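Local coordinates for protein succinyl-CoA ligase (ADP-forming) subunit alpha (Methanosaeta concilii, PDB 6HXI) that belongs to the acyl-CoA synthetase superfamily as an alpha subunit of succinyl-CoA ligase type and binds coenzyme A, at residues B[164-169]-B[194-199]. Sequence-based numbering, arbitrary orientation.
Sequences SKLYRP and DGIYEG
The guanidinium of Arg-168 meets the backbone carbonyl of Asp-194 edge on. Both terminal nitrogens point at the one oxygen: NH1 lies 2.8 Å and NH2 2.9 Å from Asp-194 O. Sharing one acceptor bends both hydrogen bonds, to 128° and 125°, so each is weak. The side chain starts in the crowded position between backbone N and carbonyl carbon (chi1 45°) and bends at chi2. Lys-165 O faces one side of the guanidinium, 3.5 Å from its plane and over its centre. NE forms a salt bridge with Glu-330, which also pairs with Lys-165 NZ. The Asp-194 carboxylate turns elsewhere, with OD1 accepting from Cys-171 N.

Lys-165, with positive phi, is the C-prime residue of the Schellman motif that ends helix 158-163. A type I turn from Lys-165 to Arg-168 then leads the chain toward strand 172-176, the parallel neighbour of strand 196-201 in the mixed sheet. With helix 179-192 these strands form a beta-alpha-beta crossover, and the contact lies where both strands begin. Within this turn, Leu-166 sends CD2 across Ile-196, 3.6 Å from Ile-196 CG1, the two side chains crossing obliquely. Phe-186 of helix 179-192 touches both side chains.

A water lies between the two backbones, 2.7 Å from Ile-196 O and within hydrogen-bonding distance of Arg-168 O. Farther along, Pro-169 CB approaches the Tyr-197 ring obliquely, 3.9 Å from Tyr-197 CD2.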
loop_
_atom_site.group_PDB
_atom_site.type_symbol
_atom_site.label_atom_id
_atom_site.label_comp_id
_atom_site.label_asym_id
_atom_site.label_seq_id
_atom_site.Cartn_x
_atom_site.Cartn_y
_atom_site.Cartn_z
ATOM N N SER B 164 26.300 35.673 36.155
ATOM C CA SER B 164 25.707 36.629 37.090
ATOM C C SER B 164 25.413 36.006 38.465
ATOM O O SER B 164 24.833 36.676 39.322
ATOM C CB SER B 164 24.475 37.289 36.483
ATOM O OG SER B 164 24.875 38.245 35.514
ATOM N N LYS B 165 25.839 34.733 38.681
ATOM C CA LYS B 165 25.675 33.997 39.939
ATOM C C LYS B 165 24.218 34.016 40.468
ATOM O O LYS B 165 23.971 34.204 41.662
ATOM C CB LYS B 165 26.688 34.486 41.010
ATOM C CG LYS B 165 28.161 34.321 40.636
ATOM C CD LYS B 165 29.097 34.684 41.801
ATOM C CE LYS B 165 29.483 36.146 41.813
ATOM N NZ LYS B 165 30.289 36.506 43.014
ATOM N N LEU B 166 23.271 33.818 39.564
ATOM C CA LEU B 166 21.840 33.823 39.847
ATOM C C LEU B 166 21.283 32.493 40.367
ATOM O O LEU B 166 20.109 32.429 40.713
ATOM C CB LEU B 166 21.054 34.307 38.606
ATOM C CG LEU B 166 21.317 35.777 38.194
ATOM C CD1 LEU B 166 20.772 36.058 36.821
ATOM C CD2 LEU B 166 20.758 36.774 39.237
ATOM N N TYR B 167 22.119 31.452 40.448
ATOM C CA TYR B 167 21.763 30.124 40.971
ATOM C C TYR B 167 21.778 30.098 42.528
ATOM O O TYR B 167 21.347 29.100 43.118
ATOM C CB TYR B 167 22.683 29.025 40.376
ATOM C CG TYR B 167 24.153 29.377 40.454
ATOM C CD1 TYR B 167 24.892 29.119 41.607
ATOM C CD2 TYR B 167 24.793 30.016 39.399
ATOM C CE1 TYR B 167 26.233 29.488 41.702
ATOM C CE2 TYR B 167 26.131 30.383 39.482
ATOM C CZ TYR B 167 26.846 30.126 40.638
ATOM O OH TYR B 167 28.174 30.456 40.709
ATOM N N ARG B 168 22.252 31.200 43.173
ATOM C CA ARG B 168 22.309 31.430 44.624
ATOM C C ARG B 168 21.797 32.838 44.991
ATOM O O ARG B 168 22.198 33.819 44.340
ATOM C CB ARG B 168 23.758 31.282 45.171
ATOM C CG ARG B 168 24.816 31.983 44.306
ATOM C CD ARG B 168 25.817 32.637 45.170
ATOM N NE ARG B 168 26.411 33.832 44.583
ATOM C CZ ARG B 168 25.852 35.036 44.616
ATOM N NH1 ARG B 168 24.636 35.198 45.121
ATOM N NH2 ARG B 168 26.477 36.076 44.083
ATOM N N PRO B 169 20.992 32.986 46.076
ATOM C CA PRO B 169 20.532 34.338 46.460
ATOM C C PRO B 169 21.584 35.225 47.123
ATOM O O PRO B 169 22.518 34.743 47.767
ATOM C CB PRO B 169 19.379 34.060 47.436
ATOM C CG PRO B 169 19.711 32.747 48.049
ATOM C CD PRO B 169 20.417 31.950 46.961
ATOM N N ASP B 194 26.644 40.940 46.834
ATOM C CA ASP B 194 26.495 39.479 46.854
ATOM C C ASP B 194 25.396 39.028 45.876
ATOM O O ASP B 194 25.021 37.860 45.847
ATOM C CB ASP B 194 26.298 38.908 48.266
ATOM C CG ASP B 194 25.176 39.487 49.113
ATOM O OD1 ASP B 194 24.423 40.354 48.601
ATOM O OD2 ASP B 194 25.061 39.088 50.297
ATOM N N GLY B 195 24.908 39.976 45.079
ATOM C CA GLY B 195 23.898 39.732 44.063
ATOM C C GLY B 195 22.475 39.898 44.543
ATOM O O GLY B 195 22.231 40.173 45.722
ATOM N N ILE B 196 21.533 39.734 43.624
ATOM C CA ILE B 196 20.117 39.828 43.955
ATOM C C ILE B 196 19.625 38.619 44.751
ATOM O O ILE B 196 20.086 37.496 44.567
ATOM C CB ILE B 196 19.176 40.093 42.727
ATOM C CG1 ILE B 196 19.200 38.951 41.700
ATOM C CG2 ILE B 196 19.447 41.433 42.059
ATOM C CD1 ILE B 196 17.900 38.242 41.485
ATOM N N TYR B 197 18.658 38.875 45.619
ATOM C CA TYR B 197 17.880 37.862 46.294
ATOM C C TYR B 197 16.711 37.641 45.291
ATOM O O TYR B 197 16.479 36.521 44.839
ATOM C CB TYR B 197 17.337 38.392 47.634
ATOM C CG TYR B 197 16.426 37.405 48.326
ATOM C CD1 TYR B 197 15.064 37.364 48.040
ATOM C CD2 TYR B 197 16.929 36.486 49.243
ATOM C CE1 TYR B 197 14.228 36.414 48.626
ATOM C CE2 TYR B 197 16.099 35.546 49.852
ATOM C CZ TYR B 197 14.745 35.523 49.549
ATOM O OH TYR B 197 13.909 34.613 50.155
ATOM N N GLU B 198 16.028 38.745 44.917
ATOM C CA GLU B 198 14.889 38.768 44.008
ATOM C C GLU B 198 14.958 40.005 43.101
ATOM O O GLU B 198 15.439 41.062 43.520
ATOM C CB GLU B 198 13.596 38.796 44.844
ATOM C CG GLU B 198 12.338 38.455 44.084
ATOM C CD GLU B 198 11.127 38.298 44.978
ATOM O OE1 GLU B 198 10.484 39.327 45.284
ATOM O OE2 GLU B 198 10.822 37.150 45.381
ATOM N N GLY B 199 14.445 39.869 41.891
ATOM C CA GLY B 199 14.380 40.952 40.915
ATOM C C GLY B 199 13.079 40.923 40.137
ATOM O O GLY B 199 12.644 39.847 39.732
HETATM O O HOH W 1 21.928 36.440 42.946
#